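Phenolic acid decarboxylase (Sedimentibacter hydroxybenzoicus, PDB 7AE5) catalyses the reversible, non-oxidative decarboxylation of 4-hydroxybenzoate and 3,4-dihydroxybenzoate, with prenylated FMN and manganese as cofactors. Local coordinates at residues C[330-335]-C[374-379]. Sequence-based numbering, arbitrary orientation.
Sequences YKQLKE and STPHGM
The carboxamide oxygen of Q332 accepts a hydrogen bond from a water, Q332 OE1 to the water oxygen 2.7 Å, and the same water takes the backbone N-H of H377, the H377 N to water oxygen distance being 2.8 Å. This bridge is the polar link between helix 323-336 and the turn that opens helix 378-381; no direct hydrogen bond joins the two segments. To reach it, Q332 leaves its helix with CG beside the backbone N (chi1 -50°) and runs extended beyond CG, bringing the amide oxygen against the side chain of T375. Here Q332 OE1 lies 3.2 Å from T375 CB and 3.3 Å from T375 CG2, while P376 CD borders the same oxygen at 3.9 Å.

T375 divides its two branches between different tasks. Its methyl faces the helix, passing Q332 CB, with T375 CG2 meeting L333 CD2 at 4.3 Å. Its hydroxyl sits between the backbone N and the carbonyl carbon (chi1 51°) and accepts from G378 N in a bent capping bond, T375 OG1 to G378 N 3.1 Å with an angle of 136° at the hydrogen. The same oxygen is also hydrogen-bonded to L372 O, which ties the cap back to the end of helix 364-372. Replacing T375 with valine would remove the hydroxyl and would probably leave G378 N without its side-chain acceptor and the turn less firmly tied to L372.

R371 of a second copy of this protein lies against T375, whereas L372 and R371 of the same chain pack on L333, placing this C-terminal-domain junction beside a subunit interface. It is a light junction between a helix and a turn: the amide oxygen lies against the threonine's carbons and takes its hydrogen bond from water, the threonine hydroxyl being spent on G378 N and L372 O.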
ATOM      1  N   TYR C 330      27.233  15.788  -1.035  1.00 40.72           N
ATOM      2  CA  TYR C 330      27.556  15.870   0.385  1.00 41.25           C
ATOM      3  C   TYR C 330      27.613  17.318   0.855  1.00 41.96           C
ATOM      4  O   TYR C 330      27.131  17.645   1.945  1.00 42.70           O
ATOM      5  CB  TYR C 330      28.883  15.157   0.657  1.00 41.04           C
ATOM      6  CG  TYR C 330      29.493  15.468   2.004  1.00 41.70           C
ATOM      7  CD1 TYR C 330      29.020  14.861   3.161  1.00 42.18           C
ATOM      8  CD2 TYR C 330      30.549  16.363   2.120  1.00 41.94           C
ATOM      9  CE1 TYR C 330      29.578  15.143   4.396  1.00 42.89           C
ATOM     10  CE2 TYR C 330      31.113  16.652   3.349  1.00 42.58           C
ATOM     11  CZ  TYR C 330      30.624  16.039   4.482  1.00 43.05           C
ATOM     12  OH  TYR C 330      31.184  16.324   5.707  1.00 43.76           O
ATOM     13  N   LYS C 331      28.191  18.203   0.039  1.00 43.53           N
ATOM     14  CA  LYS C 331      28.293  19.606   0.428  1.00 44.23           C
ATOM     15  C   LYS C 331      26.925  20.280   0.451  1.00 44.71           C
ATOM     16  O   LYS C 331      26.667  21.136   1.304  1.00 45.53           O
ATOM     17  CB  LYS C 331      29.242  20.345  -0.514  1.00 44.82           C
ATOM     18  CG  LYS C 331      30.713  20.039  -0.286  1.00 45.91           C
ATOM     19  CD  LYS C 331      31.592  20.911  -1.167  1.00 48.29           C
ATOM     20  CE  LYS C 331      33.067  20.628  -0.945  1.00 49.86           C
ATOM     21  NZ  LYS C 331      33.458  20.739   0.488  1.00 50.76           N
ATOM     22  N   GLN C 332      26.038  19.914  -0.479  1.00 50.04           N
ATOM     23  CA  GLN C 332      24.693  20.485  -0.473  1.00 50.54           C
ATOM     24  C   GLN C 332      23.898  20.016   0.738  1.00 51.05           C
ATOM     25  O   GLN C 332      23.183  20.808   1.361  1.00 51.91           O
ATOM     26  CB  GLN C 332      23.959  20.132  -1.769  1.00 50.06           C
ATOM     27  CG  GLN C 332      24.753  20.427  -3.031  1.00 49.70           C
ATOM     28  CD  GLN C 332      24.021  20.030  -4.299  1.00 49.44           C
ATOM     29  OE1 GLN C 332      23.124  19.190  -4.276  1.00 49.24           O
ATOM     30  NE2 GLN C 332      24.415  20.624  -5.420  1.00 49.54           N
ATOM     31  N   LEU C 333      24.006  18.730   1.087  1.00 43.63           N
ATOM     32  CA  LEU C 333      23.333  18.236   2.286  1.00 44.33           C
ATOM     33  C   LEU C 333      23.913  18.872   3.542  1.00 45.27           C
ATOM     34  O   LEU C 333      23.174  19.219   4.470  1.00 46.31           O
ATOM     35  CB  LEU C 333      23.447  16.713   2.369  1.00 43.77           C
ATOM     36  CG  LEU C 333      22.734  15.849   1.329  1.00 42.92           C
ATOM     37  CD1 LEU C 333      22.596  14.424   1.847  1.00 42.77           C
ATOM     38  CD2 LEU C 333      21.373  16.423   0.982  1.00 43.30           C
ATOM     39  N   LYS C 334      25.236  19.039   3.583  1.00 55.38           N
ATOM     40  CA  LYS C 334      25.894  19.502   4.800  1.00 56.19           C
ATOM     41  C   LYS C 334      25.568  20.958   5.107  1.00 57.02           C
ATOM     42  O   LYS C 334      25.613  21.363   6.275  1.00 57.95           O
ATOM     43  CB  LYS C 334      27.407  19.307   4.679  1.00 55.65           C
ATOM     44  CG  LYS C 334      28.178  19.532   5.968  1.00 56.38           C
ATOM     45  CD  LYS C 334      28.203  18.279   6.823  1.00 56.53           C
ATOM     46  CE  LYS C 334      29.289  18.361   7.883  1.00 56.98           C
ATOM     47  NZ  LYS C 334      29.247  17.189   8.798  1.00 57.24           N
ATOM     48  N   GLU C 335      25.233  21.754   4.086  1.00 82.89           N
ATOM     49  CA  GLU C 335      24.970  23.173   4.309  1.00 83.71           C
ATOM     50  C   GLU C 335      23.842  23.377   5.314  1.00 84.73           C
ATOM     51  O   GLU C 335      23.881  24.313   6.121  1.00 85.68           O
ATOM     52  CB  GLU C 335      24.645  23.866   2.981  1.00 83.35           C
ATOM     53  CG  GLU C 335      23.170  23.833   2.589  1.00 83.49           C
ATOM     54  CD  GLU C 335      22.917  24.213   1.142  1.00 82.99           C
ATOM     55  OE1 GLU C 335      23.896  24.359   0.378  1.00 82.70           O
ATOM     56  OE2 GLU C 335      21.732  24.360   0.770  1.00 83.20           O
ATOM     57  N   SER C 374      15.698  16.573  -2.991  1.00 35.46           N
ATOM     58  CA  SER C 374      15.352  17.929  -3.394  1.00 36.11           C
ATOM     59  C   SER C 374      16.557  18.732  -3.883  1.00 35.75           C
ATOM     60  O   SER C 374      16.457  19.957  -4.013  1.00 36.32           O
ATOM     61  CB  SER C 374      14.638  18.668  -2.256  1.00 37.10           C
ATOM     62  OG  SER C 374      15.236  18.419  -0.997  1.00 37.15           O
ATOM     63  N   THR C 375      17.690  18.080  -4.152  1.00 38.37           N
ATOM     64  CA  THR C 375      18.846  18.745  -4.735  1.00 38.13           C
ATOM     65  C   THR C 375      18.753  18.731  -6.256  1.00 38.09           C
ATOM     66  O   THR C 375      17.999  17.941  -6.831  1.00 38.08           O
ATOM     67  CB  THR C 375      20.130  18.054  -4.280  1.00 37.43           C
ATOM     68  OG1 THR C 375      20.019  16.645  -4.509  1.00 36.86           O
ATOM     69  CG2 THR C 375      20.362  18.303  -2.799  1.00 37.73           C
ATOM     70  N   PRO C 376      19.496  19.608  -6.944  1.00 39.70           N
ATOM     71  CA  PRO C 376      19.436  19.616  -8.418  1.00 39.86           C
ATOM     72  C   PRO C 376      19.710  18.265  -9.059  1.00 39.37           C
ATOM     73  O   PRO C 376      19.056  17.911 -10.047  1.00 39.69           O
ATOM     74  CB  PRO C 376      20.506  20.647  -8.794  1.00 40.01           C
ATOM     75  CG  PRO C 376      20.501  21.601  -7.657  1.00 40.32           C
ATOM     76  CD  PRO C 376      20.242  20.769  -6.423  1.00 39.96           C
ATOM     77  N   HIS C 377      20.655  17.494  -8.521  1.00 42.67           N
ATOM     78  CA  HIS C 377      20.987  16.199  -9.096  1.00 42.39           C
ATOM     79  C   HIS C 377      20.188  15.062  -8.473  1.00 42.21           C
ATOM     80  O   HIS C 377      19.723  14.169  -9.187  1.00 42.44           O
ATOM     81  CB  HIS C 377      22.484  15.923  -8.940  1.00 42.00           C
ATOM     82  CG  HIS C 377      22.951  14.696  -9.659  1.00 42.02           C
ATOM     83  ND1 HIS C 377      23.025  13.462  -9.051  1.00 41.58           N
ATOM     84  CD2 HIS C 377      23.372  14.515 -10.932  1.00 42.60           C
ATOM     85  CE1 HIS C 377      23.469  12.573  -9.920  1.00 42.00           C
ATOM     86  NE2 HIS C 377      23.688  13.185 -11.070  1.00 42.63           N
ATOM     87  N   GLY C 378      20.019  15.073  -7.149  1.00 35.10           N
ATOM     88  CA  GLY C 378      19.325  13.979  -6.495  1.00 34.96           C
ATOM     89  C   GLY C 378      17.853  13.905  -6.840  1.00 35.49           C
ATOM     90  O   GLY C 378      17.277  12.813  -6.874  1.00 35.55           O
ATOM     91  N   MET C 379      17.219  15.058  -7.080  1.00 38.25           N
ATOM     92  CA  MET C 379      15.800  15.118  -7.414  1.00 38.92           C
ATOM     93  C   MET C 379      15.441  14.228  -8.598  1.00 39.06           C
ATOM     94  O   MET C 379      14.543  13.386  -8.464  1.00 39.24           O
ATOM     95  CB  MET C 379      15.352  16.553  -7.704  1.00 39.60           C
ATOM     96  CG  MET C 379      13.853  16.699  -7.824  1.00 40.41           C
ATOM     97  SD  MET C 379      13.324  18.409  -7.777  1.00 41.38           S
ATOM     98  CE  MET C 379      13.567  18.699  -6.057  1.00 41.18           C
TER
HETATM   99  O   HOH W   1      22.658  18.616  -6.906  1.00 50.37           O